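Local coordinates for conserved protein (Methanothermobacter thermautotrophicus, PDB 1I36) that is of unknown function but binds NADP through a Rossmann-type domain and resembles the 3-hydroxyacid dehydrogenases in structure, at residues 53-58 with 78-83; 4-9 with 62-67; 124-129 with 144-149. The protein carries 1 engineered substitution. All blocks are in the same frame, centred on the assembly; numbering follows the deposited sequence.

Interaction 1 (53-58 with 78-83)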
loop_
_atom_site.group_PDB
_atom_site.type_symbol
_atom_site.label_atom_id
_atom_site.label_comp_id
_atom_site.label_asym_id
_atom_site.label_seq_id
_atom_site.Cartn_x
_atom_site.Cartn_y
_atom_site.Cartn_z
ATOM N N ASP A 53 27.792 32.333 21.155
ATOM C CA ASP A 53 26.644 32.823 21.899
ATOM C C ASP A 53 25.418 31.958 21.535
ATOM O O ASP A 53 24.601 31.646 22.395
ATOM C CB ASP A 53 26.385 34.302 21.599
ATOM C CG ASP A 53 25.318 34.907 22.501
ATOM O OD1 ASP A 53 25.153 34.434 23.640
ATOM O OD2 ASP A 53 24.620 35.840 22.063
ATOM N N VAL A 54 25.345 31.529 20.273
ATOM C CA VAL A 54 24.247 30.685 19.800
ATOM C C VAL A 54 24.265 29.404 20.602
ATOM O O VAL A 54 23.260 29.039 21.202
ATOM C CB VAL A 54 24.417 30.352 18.294
ATOM C CG1 VAL A 54 23.367 29.307 17.842
ATOM C CG2 VAL A 54 24.259 31.607 17.495
ATOM N N TYR A 55 25.453 28.796 20.711
ATOM C CA TYR A 55 25.644 27.540 21.434
ATOM C C TYR A 55 25.289 27.617 22.889
ATOM O O TYR A 55 25.135 26.581 23.518
ATOM C CB TYR A 55 27.100 27.027 21.334
ATOM C CG TYR A 55 27.607 26.847 19.917
ATOM C CD1 TYR A 55 26.720 26.597 18.858
ATOM C CD2 TYR A 55 28.978 26.898 19.631
ATOM C CE1 TYR A 55 27.195 26.400 17.545
ATOM C CE2 TYR A 55 29.460 26.702 18.325
ATOM C CZ TYR A 55 28.563 26.453 17.294
ATOM O OH TYR A 55 29.045 26.245 16.020
ATOM N N SER A 56 25.257 28.824 23.447
ATOM C CA SER A 56 24.930 28.998 24.865
ATOM C C SER A 56 23.439 28.985 25.172
ATOM O O SER A 56 23.050 28.920 26.343
ATOM C CB SER A 56 25.542 30.291 25.435
ATOM O OG SER A 56 24.811 31.424 24.998
ATOM N N CYS A 57 22.596 29.097 24.150
ATOM C CA CYS A 57 21.156 29.072 24.375
ATOM C C CYS A 57 20.703 27.731 24.941
ATOM O O CYS A 57 21.298 26.693 24.632
ATOM C CB CYS A 57 20.415 29.347 23.081
ATOM S SG CYS A 57 20.750 30.932 22.398
ATOM N N PRO A 58 19.652 27.728 25.791
ATOM C CA PRO A 58 19.160 26.468 26.372
ATOM C C PRO A 58 18.620 25.480 25.320
ATOM O O PRO A 58 18.546 24.277 25.577
ATOM C CB PRO A 58 18.094 26.941 27.371
ATOM C CG PRO A 58 17.623 28.232 26.778
ATOM C CD PRO A 58 18.905 28.877 26.331
ATOM N N ARG A 78 31.337 21.128 21.321
ATOM C CA ARG A 78 32.402 21.561 22.226
ATOM C C ARG A 78 31.852 22.590 23.211
ATOM O O ARG A 78 32.499 22.889 24.213
ATOM C CB ARG A 78 33.533 22.239 21.434
ATOM C CG ARG A 78 34.389 21.308 20.634
ATOM C CD ARG A 78 35.350 22.064 19.734
ATOM N NE ARG A 78 35.920 21.110 18.808
ATOM C CZ ARG A 78 35.920 21.242 17.490
ATOM N NH1 ARG A 78 35.395 22.313 16.903
ATOM N NH2 ARG A 78 36.370 20.237 16.759
ATOM N N HIS A 79 30.669 23.140 22.922
ATOM C CA HIS A 79 30.085 24.176 23.748
ATOM C C HIS A 79 28.680 23.981 24.333
ATOM O O HIS A 79 28.409 24.378 25.469
ATOM C CB HIS A 79 30.098 25.485 22.955
ATOM C CG HIS A 79 31.460 25.893 22.477
ATOM N ND1 HIS A 79 31.934 25.583 21.217
ATOM C CD2 HIS A 79 32.450 26.584 23.090
ATOM C CE1 HIS A 79 33.156 26.068 21.074
ATOM N NE2 HIS A 79 33.493 26.679 22.196
ATOM N N VAL A 80 27.761 23.436 23.536
ATOM C CA VAL A 80 26.374 23.284 23.971
ATOM C C VAL A 80 26.216 22.488 25.252
ATOM O O VAL A 80 26.743 21.384 25.374
ATOM C CB VAL A 80 25.512 22.628 22.842
ATOM C CG1 VAL A 80 24.104 22.348 23.353
ATOM C CG2 VAL A 80 25.461 23.573 21.633
ATOM N N ARG A 81 25.486 23.053 26.205
ATOM C CA ARG A 81 25.230 22.382 27.471
ATOM C C ARG A 81 23.716 22.226 27.673
ATOM O O ARG A 81 23.267 21.494 28.557
ATOM C CB ARG A 81 25.868 23.149 28.634
ATOM C CG ARG A 81 27.380 22.941 28.733
ATOM C CD ARG A 81 27.956 23.722 29.882
ATOM N NE ARG A 81 29.408 23.580 29.897
ATOM C CZ ARG A 81 30.065 22.608 30.524
ATOM N NH1 ARG A 81 29.400 21.677 31.214
ATOM N NH2 ARG A 81 31.388 22.529 30.391
ATOM N N GLY A 82 22.946 22.884 26.813
ATOM C CA GLY A 82 21.491 22.770 26.862
ATOM C C GLY A 82 21.094 21.605 25.953
ATOM O O GLY A 82 21.769 20.557 25.914
ATOM N N ILE A 83 20.009 21.791 25.207
ATOM C CA ILE A 83 19.540 20.768 24.269
ATOM C C ILE A 83 19.885 21.162 22.828
ATOM O O ILE A 83 19.737 22.309 22.418
ATOM C CB ILE A 83 18.023 20.571 24.405
ATOM C CG1 ILE A 83 17.749 19.865 25.721
ATOM C CG2 ILE A 83 17.465 19.701 23.297
ATOM C CD1 ILE A 83 16.356 20.041 26.134
HETATM O O HOH W 1 23.667 25.447 25.476
#
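In the Rossmann-type domain, the turn leading from helix 51-55 into strand 59-62 meets the loop between helix 69-77 and strand 83-86, with Tyr55 and Pro58 set against His79, Val80, Gly82 and Ile83. The firm direct bond is Ile83 N to Pro58 O, 2.9 Å long and almost straight at 176°, with the donor standing above the carbonyl plane; it is made where the two parallel strands start out side by side. Gly82 sits so tightly under that carbonyl that a beta carbon would clash with Pro58 O. One water joins the loops next to it: it donates to Tyr55 O (2.7 Å) and to Cys57 O, and accepts from Gly82 N. Val80 approaches Tyr55 O with its CA-H, while its CG2, anti to the carbonyl carbon, lies 3.8 Å from Tyr55 CB. Tyr55 and His79 both hold CG beside their own backbone N, and their rings run near parallel at 22° yet slid apart, with CD2 of Tyr55 3.6 Å from ND1 of His79. The Tyr55 hydroxyl is hydrogen-bonded to Glu51, and the ring also touches Arg75 and Ala76 of helix 69-77. An alanine in place of Tyr55 would keep CB near Val80 but would probably leave the His79 imidazole without its aromatic neighbour and Glu51 without its hydroxyl mate. The junction is thus mostly backbone chemistry: one strand-type bond and a water with three partners link the two loops, and the Tyr55 side chain packs beside them on His79 and Val80.

Interaction 2 (4-9 with 62-67). With NAP (NADP nicotinamide-adenine-dinucleotide phosphate), chain C.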
loop_
_atom_site.group_PDB
_atom_site.type_symbol
_atom_site.label_atom_id
_atom_site.label_comp_id
_atom_site.label_asym_id
_atom_site.label_seq_id
_atom_site.Cartn_x
_atom_site.Cartn_y
_atom_site.Cartn_z
ATOM N N GLY A 4 18.509 29.280 19.883
ATOM C CA GLY A 4 19.515 29.567 18.864
ATOM C C GLY A 4 19.406 28.660 17.650
ATOM O O GLY A 4 19.065 27.490 17.775
ATOM N N PHE A 5 19.677 29.214 16.474
ATOM C CA PHE A 5 19.609 28.458 15.229
ATOM C C PHE A 5 20.966 28.383 14.530
ATOM O O PHE A 5 21.648 29.398 14.360
ATOM C CB PHE A 5 18.605 29.111 14.245
ATOM C CG PHE A 5 17.167 28.872 14.593
ATOM C CD1 PHE A 5 16.541 29.612 15.588
ATOM C CD2 PHE A 5 16.447 27.862 13.961
ATOM C CE1 PHE A 5 15.218 29.346 15.957
ATOM C CE2 PHE A 5 15.117 27.592 14.325
ATOM C CZ PHE A 5 14.505 28.331 15.323
ATOM N N ILE A 6 21.378 27.176 14.169
ATOM C CA ILE A 6 22.596 26.998 13.389
ATOM C C ILE A 6 22.002 26.757 12.005
ATOM O O ILE A 6 21.262 25.785 11.795
ATOM C CB ILE A 6 23.407 25.793 13.837
ATOM C CG1 ILE A 6 23.775 25.921 15.317
ATOM C CG2 ILE A 6 24.687 25.713 12.995
ATOM C CD1 ILE A 6 24.278 24.585 15.917
ATOM N N GLY A 7 22.316 27.661 11.082
ATOM C CA GLY A 7 21.765 27.639 9.746
ATOM C C GLY A 7 20.538 28.543 9.812
ATOM O O GLY A 7 19.959 28.719 10.889
ATOM N N PHE A 8 20.207 29.243 8.727
ATOM C CA PHE A 8 19.006 30.070 8.783
ATOM C C PHE A 8 18.359 30.130 7.432
ATOM O O PHE A 8 18.323 31.169 6.771
ATOM C CB PHE A 8 19.259 31.463 9.389
ATOM C CG PHE A 8 18.043 32.063 10.034
ATOM C CD1 PHE A 8 17.764 31.830 11.370
ATOM C CD2 PHE A 8 17.147 32.813 9.286
ATOM C CE1 PHE A 8 16.591 32.329 11.967
ATOM C CE2 PHE A 8 15.977 33.321 9.857
ATOM C CZ PHE A 8 15.702 33.073 11.201
ATOM N N GLY A 9 17.911 28.957 7.013
ATOM C CA GLY A 9 17.257 28.776 5.738
ATOM C C GLY A 9 15.758 28.721 5.897
ATOM O O GLY A 9 15.219 29.342 6.807
ATOM N N SER A 62 19.744 22.849 14.922
ATOM C CA SER A 62 20.609 22.729 13.754
ATOM C C SER A 62 19.701 22.440 12.551
ATOM O O SER A 62 19.112 21.367 12.467
ATOM C CB SER A 62 21.570 21.550 13.936
ATOM O OG SER A 62 22.317 21.332 12.747
ATOM N N ALA A 63 19.599 23.400 11.640
ATOM C CA ALA A 63 18.766 23.280 10.454
ATOM C C ALA A 63 19.627 23.747 9.281
ATOM O O ALA A 63 19.434 24.843 8.730
ATOM C CB ALA A 63 17.526 24.164 10.600
ATOM N N VAL A 64 20.677 22.980 9.019
ATOM C CA VAL A 64 21.624 23.306 7.948
ATOM C C VAL A 64 21.304 22.387 6.774
ATOM O O VAL A 64 20.140 22.244 6.438
ATOM C CB VAL A 64 23.082 23.117 8.464
ATOM C CG1 VAL A 64 23.383 24.205 9.479
ATOM C CG2 VAL A 64 23.238 21.741 9.138
ATOM N N THR A 65 22.304 21.827 6.094
ATOM C CA THR A 65 22.016 20.892 4.997
ATOM C C THR A 65 22.521 19.506 5.433
ATOM O O THR A 65 23.357 19.401 6.337
ATOM C CB THR A 65 22.697 21.341 3.678
ATOM O OG1 THR A 65 24.116 21.337 3.847
ATOM C CG2 THR A 65 22.248 22.746 3.319
ATOM N N PRO A 66 22.010 18.417 4.826
ATOM C CA PRO A 66 22.492 17.101 5.265
ATOM C C PRO A 66 24.019 16.914 5.241
ATOM O O PRO A 66 24.588 16.303 6.155
ATOM C CB PRO A 66 21.801 16.144 4.295
ATOM C CG PRO A 66 20.454 16.828 4.090
ATOM C CD PRO A 66 20.900 18.285 3.860
ATOM N N GLY A 67 24.666 17.434 4.199
ATOM C CA GLY A 67 26.110 17.286 4.079
ATOM C C GLY A 67 26.935 18.082 5.092
ATOM O O GLY A 67 28.137 17.861 5.219
HETATM P PA NAP C . 18.100 25.926 3.176
HETATM O O1A NAP C . 18.879 24.877 2.545
HETATM O O2A NAP C . 16.719 26.360 3.131
HETATM O O5B NAP C . 18.799 26.392 4.620
HETATM C C5B NAP C . 20.061 25.827 5.311
HETATM C C4B NAP C . 20.712 27.100 5.587
HETATM O O4B NAP C . 21.964 26.461 6.391
HETATM C C3B NAP C . 21.587 27.686 4.936
HETATM O O3B NAP C . 20.764 28.748 5.180
HETATM C C2B NAP C . 23.006 28.096 4.947
HETATM O O2B NAP C . 23.623 29.193 4.982
HETATM C C1B NAP C . 23.144 27.295 6.096
HETATM N N9A NAP C . 24.397 26.514 6.078
HETATM C C8A NAP C . 25.103 25.708 5.179
HETATM N N7A NAP C . 26.247 25.303 5.683
HETATM C C5A NAP C . 26.311 25.841 6.954
HETATM C C6A NAP C . 27.290 25.775 7.998
HETATM N N6A NAP C . 28.428 25.092 7.859
HETATM N N1A NAP C . 27.030 26.452 9.182
HETATM C C2A NAP C . 25.876 27.162 9.341
HETATM N N3A NAP C . 24.916 27.273 8.401
HETATM C C4A NAP C . 25.195 26.575 7.220
HETATM O O3 NAP C . 17.544 24.521 3.884
HETATM P PN NAP C . 16.118 24.079 4.697
HETATM O O1N NAP C . 15.051 23.811 3.675
HETATM O O2N NAP C . 15.931 25.179 5.649
HETATM O O5D NAP C . 16.319 22.769 5.563
HETATM C C5D NAP C . 17.261 22.724 6.665
HETATM C C4D NAP C . 17.393 21.280 7.116
HETATM O O4D NAP C . 16.153 20.602 7.479
HETATM C C3D NAP C . 18.038 20.337 6.070
HETATM O O3D NAP C . 18.975 19.350 6.608
HETATM C C2D NAP C . 16.898 19.659 5.388
HETATM O O2D NAP C . 17.237 18.427 4.823
HETATM C C1D NAP C . 15.857 19.575 6.527
HETATM N N1N NAP C . 14.459 19.527 6.069
HETATM C C2N NAP C . 13.928 20.579 5.310
HETATM C C3N NAP C . 12.552 20.439 4.926
HETATM C C7N NAP C . 11.872 21.457 4.142
HETATM O O7N NAP C . 10.675 21.324 3.824
HETATM N N7N NAP C . 12.506 22.586 3.732
HETATM C C4N NAP C . 11.833 19.290 5.324
HETATM C C5N NAP C . 12.371 18.286 6.054
HETATM C C6N NAP C . 13.683 18.406 6.430
HETATM P P2B NAP C . 24.058 29.725 3.467
HETATM O O1X NAP C . 22.840 30.191 2.722
HETATM O O2X NAP C . 24.948 30.789 3.846
HETATM O O3X NAP C . 24.630 28.581 2.788
HETATM O O HOH W 2 17.040 26.252 7.929
#
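Ile6 CG1 lies anti to the carbonyl carbon (chi1 -58°), which leaves CG2 anti to the backbone N, and Val64 holds CG1 anti to its carbonyl carbon (chi1 -70°); this brings the two methyls to 4.0 Å, Ile6 CG2 to Val64 CG1, on side chains that lie side by side and point the same way. Val64 CG1 sits between strand and cofactor, against Ile6 O and 3.6 Å from N3A of the NADP adenine. Next to this pair, Ala63 N gives a 2.9 Å bond to Ile6 O, straight at 171° and in line with the carbonyl, in the parallel pairing of Ile6 with Ser62. Gly7 brings its CA to 3.4 Å from NADP N3A; a beta carbon here would run into Ala63 O and Val64 CG1, and the backbone angles alone demand glycine. Gly9 is limited by the cofactor instead: its CA is 3.1 Å from NADP O5B, and a beta carbon would run into that oxygen. A water ties the two loops to the diphosphate, accepting from Gly9 N and donating to Ala63 O (2.9 Å) and to NADP O2N (2.8 Å). Gly7 and Gly9, with Ala12, fit the GxGxxA pattern of Rossmann-type dinucleotide sites, and the amides of Glu10 and Val11 also bond the cofactor. Ser62 turns its hydroxyl to Asn88, which itself hydrogen-bonds NADP. Strand 2-6 lies between strands 25-28 and 59-62; Gly9 is the N-cap of helix 10-21, Phe8 packs on helix 35-44, and Ile6 and Ser62 both lean on Tyr84 of strand 83-86.

Interaction 3 (124-129 with 144-149)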
loop_
_atom_site.group_PDB
_atom_site.type_symbol
_atom_site.label_atom_id
_atom_site.label_comp_id
_atom_site.label_asym_id
_atom_site.label_seq_id
_atom_site.Cartn_x
_atom_site.Cartn_y
_atom_site.Cartn_z
ATOM N N ARG A 124 3.767 19.188 11.753
ATOM C CA ARG A 124 3.987 18.236 12.821
ATOM C C ARG A 124 5.472 17.849 12.800
ATOM O O ARG A 124 6.068 17.588 11.728
ATOM C CB ARG A 124 3.124 16.988 12.643
ATOM C CG ARG A 124 3.422 15.810 13.616
ATOM C CD ARG A 124 3.444 16.179 15.113
ATOM N NE ARG A 124 2.259 16.898 15.600
ATOM C CZ ARG A 124 1.106 16.330 15.966
ATOM N NH1 ARG A 124 0.955 15.013 15.891
ATOM N NH2 ARG A 124 0.125 17.080 16.475
ATOM N N ILE A 125 6.085 17.893 13.983
ATOM C CA ILE A 125 7.475 17.507 14.115
ATOM C C ILE A 125 7.513 16.395 15.163
ATOM O O ILE A 125 6.981 16.563 16.259
ATOM C CB ILE A 125 8.300 18.696 14.640
ATOM C CG1 ILE A 125 8.344 19.804 13.599
ATOM C CG2 ILE A 125 9.724 18.250 15.047
ATOM C CD1 ILE A 125 8.932 21.096 14.190
ATOM N N ILE A 126 8.117 15.263 14.858
ATOM C CA ILE A 126 8.213 14.236 15.900
ATOM C C ILE A 126 9.652 14.327 16.443
ATOM O O ILE A 126 10.578 14.685 15.702
ATOM C CB ILE A 126 7.837 12.815 15.408
ATOM C CG1 ILE A 126 8.748 12.377 14.267
ATOM C CG2 ILE A 126 6.330 12.793 14.961
ATOM C CD1 ILE A 126 8.581 10.859 13.898
ATOM N N ALA A 127 9.833 14.013 17.722
ATOM C CA ALA A 127 11.151 14.134 18.358
ATOM C C ALA A 127 11.423 12.958 19.280
ATOM O O ALA A 127 10.528 12.474 19.993
ATOM C CB ALA A 127 11.210 15.479 19.152
ATOM N N SER A 128 12.679 12.508 19.271
ATOM C CA SER A 128 13.063 11.366 20.084
ATOM C C SER A 128 14.336 11.664 20.870
ATOM O O SER A 128 15.148 12.489 20.457
ATOM C CB SER A 128 13.216 10.122 19.203
ATOM O OG SER A 128 14.390 10.176 18.397
ATOM N N GLY A 129 14.498 10.969 21.997
ATOM C CA GLY A 129 15.655 11.180 22.861
ATOM C C GLY A 129 15.141 11.481 24.259
ATOM O O GLY A 129 13.975 11.884 24.434
ATOM N N ASN A 144 4.407 22.495 16.907
ATOM C CA ASN A 144 3.535 21.323 16.950
ATOM C C ASN A 144 4.410 20.078 17.049
ATOM O O ASN A 144 4.483 19.293 16.119
ATOM C CB ASN A 144 2.724 21.317 15.631
ATOM C CG ASN A 144 1.723 20.182 15.543
ATOM O OD1 ASN A 144 1.424 19.504 16.529
ATOM N ND2 ASN A 144 1.160 20.008 14.355
ATOM N N ILE A 145 5.045 19.892 18.205
ATOM C CA ILE A 145 5.967 18.771 18.425
ATOM C C ILE A 145 5.266 17.630 19.172
ATOM O O ILE A 145 4.385 17.856 19.998
ATOM C CB ILE A 145 7.182 19.258 19.282
ATOM C CG1 ILE A 145 7.944 20.367 18.541
ATOM C CG2 ILE A 145 8.151 18.065 19.559
ATOM C CD1 ILE A 145 8.668 21.407 19.488
ATOM N N GLU A 146 5.665 16.410 18.857
ATOM C CA GLU A 146 5.137 15.222 19.493
ATOM C C GLU A 146 6.348 14.305 19.723
ATOM O O GLU A 146 7.208 14.169 18.848
ATOM C CB GLU A 146 4.126 14.545 18.565
ATOM C CG GLU A 146 3.664 13.213 19.036
ATOM C CD GLU A 146 2.659 12.613 18.074
ATOM O OE1 GLU A 146 3.079 12.180 16.978
ATOM O OE2 GLU A 146 1.454 12.609 18.412
ATOM N N VAL A 147 6.423 13.705 20.904
ATOM C CA VAL A 147 7.531 12.807 21.249
ATOM C C VAL A 147 7.238 11.388 20.755
ATOM O O VAL A 147 6.139 10.902 20.917
ATOM C CB VAL A 147 7.753 12.735 22.798
ATOM C CG1 VAL A 147 8.871 11.669 23.160
ATOM C CG2 VAL A 147 8.134 14.104 23.327
ATOM N N ARG A 148 8.209 10.741 20.127
ATOM C CA ARG A 148 8.041 9.356 19.662
ATOM C C ARG A 148 9.336 8.619 19.977
ATOM O O ARG A 148 10.372 9.259 20.153
ATOM C CB ARG A 148 7.818 9.317 18.134
ATOM C CG ARG A 148 6.499 9.916 17.668
ATOM C CD ARG A 148 5.376 8.940 17.917
ATOM N NE ARG A 148 4.054 9.470 17.579
ATOM C CZ ARG A 148 2.963 8.715 17.505
ATOM N NH1 ARG A 148 3.048 7.410 17.743
ATOM N NH2 ARG A 148 1.785 9.267 17.236
ATOM N N GLY A 149 9.298 7.289 19.984
ATOM C CA GLY A 149 10.502 6.523 20.234
ATOM C C GLY A 149 11.113 6.771 21.605
ATOM O O GLY A 149 10.414 7.203 22.530
HETATM O O HOH W 3 2.442 12.801 14.291
HETATM O O HOH W 4 12.000 9.698 22.795
#
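Strands 124-128 and 144-147 run parallel with a 34° twist, joined by four backbone bonds in which Ile125 N, Glu146 N, Ala127 N and Arg148 N are given to Asn144 O, Ile125 O, Glu146 O and Ala127 O. At one end Arg124, with CG anti to its backbone N and the chain bent at the next two torsions, swings its guanidinium over to Asn144. Arg124 NE (2.9 Å) and NH2 (2.8 Å) both grip Asn144 OD1 side-on; the oxygen lies in the guanidinium plane, and the two flat groups stand 83° apart. NH2 meets an OD1 lone pair in the carbonyl plane, whereas NE stands above that plane. The CB of Glu146 covers one face of the same guanidinium, and its OE2 is 3.5 Å from Arg124 NH1, well out of the guanidinium plane, so this salt bridge is one of charge alone. A water also links the two, accepting from Arg124 NH1 and donating to Glu146 OE1 (2.8 Å). Arg148 takes Glu146 OE1 directly, NE at 2.9 Å and NH2 beside it, both from the same face above the carboxylate plane, in a salt bridge within segment 144-149. Sharing the acid between two arginines would probably favour its ionised form. Arg148 CG also packs on Ile126 CB at 3.9 Å, while on the other face Ala127 CB meets Ile145 CG2 at 4.0 Å. Helix 132-136 connects the strands in a beta-alpha-beta unit and lies on the Ala127 and Ile145 face, where Phe135 touches both; helix 154-182 packs on Ile126 and Arg148. Strand 106-112 lies antiparallel beyond 124-128, and strand 144-147 ends the sheet within the chain, where Arg148 forms salt bridges with Glu191 and Asp188 of the second subunit.

How the interactions relate
Interactions 1 and 2 belong to the same nucleotide-binding half and touch directly: Tyr55 CE1 lies 3.8 Å from Ile6 CD1, and Cys57 CB packs on Gly4 N at 3.7 Å. Their segments alternate along the chain, and their centres are 15 Å apart. Interaction 2 lines the NADP pocket itself, whereas interaction 1 stands a shell behind it, the Tyr55 side chain about 7 Å from the cofactor. Interaction 3 comes later in the chain but in the same sheet as interaction 2, their centres 18 Å and nearest atoms about 9 Å apart. Its Ile125 side chain is about 9 Å from NADP, while the face carrying Ile126 and Arg148 meets the second subunit.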